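Long-range contact in probable zinc protease PqqL (Escherichia coli, PDB 6OFT), which probably acts as a periplasmic zinc-dependent endopeptidase of the M16 family; this chain is the first half of the protein: residues A[110-122]-A[211-224]. Sequence-based numbering, arbitrary orientation.
Sequences LQQVMAIFSEWSN and EALALIKDNLSKLP
In the N-terminal alpha/beta domain of this M16-family half, helices 107-122 and 209-220 pack side by side on the mixed beta-sheet, and the knobs-into-holes contact between Met114 and Leu220 illustrates how such layers interlock. The segment axes approach to 9.3 Å and cross at -46°. Met114 enters a hole formed by Leu215, Ile216, Asn219 and Leu220; bends at chi2 and chi3 fold its chain so that CG meets Leu215 CD2 while CE turns to Leu220 CD1, 3.9 Å away. Leu220 is the reciprocal knob, lodged among Met114, Phe117, Ser118 and Ser121 with CD2 against the backbone of Ser118. Beneath the pair, Phe201 of strand 199-205 touches both knobs.

Beside Met114 the contact becomes polar: the amides of Gln111 and Asn219, their planes 32° apart, exchange two hydrogen bonds. Gln111 NE2 gives to Asn219 OD1 at 2.7 Å, and Asn219 ND2 gives to Gln111 OE1 at 2.9 Å. Asn219 ND2 also donates to Leu215 O one turn back, in the carbonyl plane, which fixes the rotation of the amide. An alanine here would remove both amide partners of Gln111 and is likely to leave that side chain free to turn and to thin the packing against Met114 CB.

Farther along, Leu223, brought round by a type I turn from Leu220, packs CD1 on Ser121 CB at 3.7 Å. With its OG anti to the backbone N (chi1 -169°), the Ser118 hydroxyl donates from OG to Asn219 O, 3.1 Å away and nearly in line with the carbonyl bond.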
# COMPACT_ATOMS: atom_id res chain seq x y z
N LEU A 110 13.11 26.61 -5.43
CA LEU A 110 13.50 25.21 -5.68
C LEU A 110 14.77 24.90 -4.91
O LEU A 110 14.85 23.86 -4.25
CB LEU A 110 13.75 24.96 -7.18
CG LEU A 110 12.57 24.65 -8.07
CD1 LEU A 110 13.05 24.46 -9.51
CD2 LEU A 110 11.83 23.38 -7.61
N GLN A 111 15.75 25.82 -4.98
CA GLN A 111 17.05 25.75 -4.31
C GLN A 111 16.92 25.74 -2.78
O GLN A 111 17.57 24.94 -2.10
CB GLN A 111 17.97 26.88 -4.82
CG GLN A 111 19.36 26.97 -4.17
CD GLN A 111 20.09 25.64 -4.05
OE1 GLN A 111 20.21 24.86 -5.02
NE2 GLN A 111 20.59 25.37 -2.84
N GLN A 112 16.06 26.63 -2.25
CA GLN A 112 15.78 26.72 -0.85
C GLN A 112 15.19 25.40 -0.33
O GLN A 112 15.64 24.91 0.71
CB GLN A 112 14.85 27.91 -0.58
CG GLN A 112 14.45 28.07 0.88
CD GLN A 112 15.60 28.43 1.77
OE1 GLN A 112 15.80 29.59 2.11
NE2 GLN A 112 16.37 27.43 2.21
N VAL A 113 14.21 24.79 -1.07
CA VAL A 113 13.58 23.52 -0.70
C VAL A 113 14.65 22.39 -0.67
O VAL A 113 14.69 21.60 0.27
CB VAL A 113 12.35 23.18 -1.62
CG1 VAL A 113 11.89 21.74 -1.45
CG2 VAL A 113 11.19 24.13 -1.36
N MET A 114 15.55 22.38 -1.67
CA MET A 114 16.64 21.40 -1.76
C MET A 114 17.61 21.51 -0.57
O MET A 114 18.12 20.50 -0.10
CB MET A 114 17.41 21.58 -3.08
CG MET A 114 16.66 21.09 -4.31
SD MET A 114 16.02 19.39 -4.20
CE MET A 114 17.53 18.45 -4.06
N ALA A 115 17.86 22.75 -0.10
CA ALA A 115 18.74 23.04 1.04
C ALA A 115 18.13 22.45 2.33
O ALA A 115 18.87 21.88 3.13
CB ALA A 115 18.96 24.53 1.18
N ILE A 116 16.78 22.53 2.47
CA ILE A 116 16.03 21.94 3.59
C ILE A 116 16.15 20.40 3.52
O ILE A 116 16.35 19.77 4.56
CB ILE A 116 14.56 22.44 3.64
CG1 ILE A 116 14.49 23.95 4.00
CG2 ILE A 116 13.72 21.61 4.62
CD1 ILE A 116 13.16 24.63 3.80
N PHE A 117 16.03 19.80 2.32
CA PHE A 117 16.15 18.34 2.15
C PHE A 117 17.55 17.85 2.56
O PHE A 117 17.67 16.80 3.19
CB PHE A 117 15.82 17.89 0.72
CG PHE A 117 14.35 17.62 0.43
CD1 PHE A 117 13.70 16.54 1.01
CD2 PHE A 117 13.65 18.42 -0.47
CE1 PHE A 117 12.36 16.27 0.71
CE2 PHE A 117 12.31 18.14 -0.77
CZ PHE A 117 11.67 17.07 -0.18
N SER A 118 18.59 18.63 2.20
CA SER A 118 19.98 18.32 2.55
C SER A 118 20.18 18.22 4.09
O SER A 118 20.86 17.31 4.56
CB SER A 118 20.91 19.37 1.96
OG SER A 118 22.25 18.94 2.07
N GLU A 119 19.54 19.11 4.86
CA GLU A 119 19.59 19.13 6.31
C GLU A 119 18.69 18.09 6.96
O GLU A 119 19.01 17.62 8.05
CB GLU A 119 19.30 20.54 6.87
CG GLU A 119 20.31 21.54 6.34
CD GLU A 119 20.92 22.44 7.39
OE1 GLU A 119 20.30 22.61 8.47
OE2 GLU A 119 22.02 22.97 7.12
N TRP A 120 17.58 17.70 6.32
CA TRP A 120 16.77 16.63 6.89
C TRP A 120 17.58 15.32 6.81
O TRP A 120 17.47 14.48 7.69
CB TRP A 120 15.45 16.48 6.11
CG TRP A 120 14.40 17.50 6.44
CD1 TRP A 120 14.33 18.28 7.55
CD2 TRP A 120 13.25 17.81 5.65
NE1 TRP A 120 13.19 19.05 7.52
CE2 TRP A 120 12.49 18.77 6.37
CE3 TRP A 120 12.76 17.35 4.41
CZ2 TRP A 120 11.29 19.28 5.89
CZ3 TRP A 120 11.55 17.86 3.94
CH2 TRP A 120 10.83 18.81 4.68
N SER A 121 18.43 15.19 5.75
CA SER A 121 19.27 14.03 5.50
C SER A 121 20.29 13.70 6.61
O SER A 121 20.52 12.52 6.86
CB SER A 121 19.98 14.15 4.16
OG SER A 121 19.04 14.14 3.10
N ASN A 122 20.93 14.73 7.23
CA ASN A 122 21.97 14.52 8.26
C ASN A 122 22.15 15.67 9.29
O ASN A 122 23.08 15.58 10.10
CB ASN A 122 23.33 14.24 7.56
CG ASN A 122 23.99 15.46 6.94
OD1 ASN A 122 23.37 16.50 6.66
ND2 ASN A 122 25.29 15.37 6.74
N GLU A 211 18.37 20.26 -15.53
CA GLU A 211 18.03 21.05 -14.35
C GLU A 211 17.73 20.18 -13.13
O GLU A 211 18.23 20.50 -12.05
CB GLU A 211 16.85 21.99 -14.64
CG GLU A 211 16.61 22.97 -13.50
CD GLU A 211 15.39 23.87 -13.58
OE1 GLU A 211 14.82 24.03 -14.68
OE2 GLU A 211 15.02 24.43 -12.53
N ALA A 212 16.94 19.09 -13.29
CA ALA A 212 16.63 18.18 -12.18
C ALA A 212 17.89 17.47 -11.67
O ALA A 212 18.10 17.42 -10.47
CB ALA A 212 15.57 17.17 -12.59
N LEU A 213 18.76 16.97 -12.59
CA LEU A 213 20.01 16.30 -12.18
C LEU A 213 20.95 17.28 -11.46
O LEU A 213 21.60 16.89 -10.49
CB LEU A 213 20.72 15.65 -13.39
CG LEU A 213 20.08 14.35 -13.88
CD1 LEU A 213 20.46 14.04 -15.31
CD2 LEU A 213 20.41 13.18 -12.95
N ALA A 214 20.97 18.56 -11.90
CA ALA A 214 21.79 19.58 -11.27
C ALA A 214 21.27 19.90 -9.87
O ALA A 214 22.08 20.05 -8.97
CB ALA A 214 21.83 20.84 -12.13
N LEU A 215 19.92 19.98 -9.67
CA LEU A 215 19.30 20.25 -8.35
C LEU A 215 19.79 19.24 -7.33
O LEU A 215 20.22 19.62 -6.25
CB LEU A 215 17.76 20.16 -8.41
CG LEU A 215 16.93 21.43 -8.64
CD1 LEU A 215 15.45 21.10 -8.56
CD2 LEU A 215 17.25 22.53 -7.63
N ILE A 216 19.75 17.95 -7.70
CA ILE A 216 20.17 16.82 -6.86
C ILE A 216 21.66 16.85 -6.58
O ILE A 216 22.06 16.81 -5.41
CB ILE A 216 19.69 15.47 -7.47
CG1 ILE A 216 18.15 15.40 -7.49
CG2 ILE A 216 20.32 14.25 -6.76
CD1 ILE A 216 17.56 14.36 -8.44
N LYS A 217 22.50 16.89 -7.64
CA LYS A 217 23.95 16.89 -7.47
C LYS A 217 24.47 18.13 -6.70
O LYS A 217 25.30 17.97 -5.81
CB LYS A 217 24.68 16.71 -8.81
CG LYS A 217 26.16 16.33 -8.64
CD LYS A 217 26.86 16.01 -9.96
CE LYS A 217 28.35 15.88 -9.77
NZ LYS A 217 29.00 17.21 -9.54
N ASP A 218 23.96 19.33 -7.02
CA ASP A 218 24.39 20.56 -6.35
C ASP A 218 24.07 20.59 -4.86
O ASP A 218 24.75 21.28 -4.11
CB ASP A 218 23.78 21.80 -7.00
CG ASP A 218 24.29 22.15 -8.38
OD1 ASP A 218 23.75 23.09 -9.00
OD2 ASP A 218 25.23 21.47 -8.86
N ASN A 219 23.02 19.86 -4.44
CA ASN A 219 22.57 19.94 -3.06
C ASN A 219 22.72 18.68 -2.22
O ASN A 219 22.63 18.77 -1.00
CB ASN A 219 21.11 20.40 -3.05
CG ASN A 219 20.97 21.80 -3.56
OD1 ASN A 219 21.38 22.76 -2.91
ND2 ASN A 219 20.41 21.96 -4.75
N LEU A 220 22.94 17.51 -2.84
CA LEU A 220 22.97 16.27 -2.05
C LEU A 220 24.25 15.47 -2.18
O LEU A 220 24.41 14.48 -1.46
CB LEU A 220 21.74 15.38 -2.38
CG LEU A 220 20.35 16.00 -2.10
CD1 LEU A 220 19.23 15.18 -2.72
CD2 LEU A 220 20.10 16.19 -0.59
N SER A 221 25.15 15.86 -3.08
CA SER A 221 26.40 15.12 -3.27
C SER A 221 27.44 15.39 -2.16
O SER A 221 28.32 14.54 -1.95
CB SER A 221 26.98 15.35 -4.67
OG SER A 221 27.41 16.68 -4.87
N LYS A 222 27.31 16.51 -1.43
CA LYS A 222 28.24 16.84 -0.34
C LYS A 222 27.93 16.10 0.98
O LYS A 222 28.71 16.22 1.93
CB LYS A 222 28.36 18.35 -0.12
CG LYS A 222 29.19 19.04 -1.22
CD LYS A 222 29.92 20.31 -0.73
CE LYS A 222 29.10 21.58 -0.81
NZ LYS A 222 28.84 22.01 -2.22
N LEU A 223 26.81 15.33 1.05
CA LEU A 223 26.47 14.54 2.25
C LEU A 223 27.57 13.47 2.42
O LEU A 223 27.89 12.80 1.43
CB LEU A 223 25.10 13.84 2.13
CG LEU A 223 23.83 14.69 2.02
CD1 LEU A 223 22.65 13.82 1.61
CD2 LEU A 223 23.51 15.41 3.31
N PRO A 224 28.18 13.33 3.63
CA PRO A 224 29.24 12.31 3.80
C PRO A 224 28.78 10.89 3.45
O PRO A 224 27.63 10.51 3.72
CB PRO A 224 29.60 12.42 5.29
CG PRO A 224 29.20 13.81 5.67
CD PRO A 224 27.95 14.08 4.88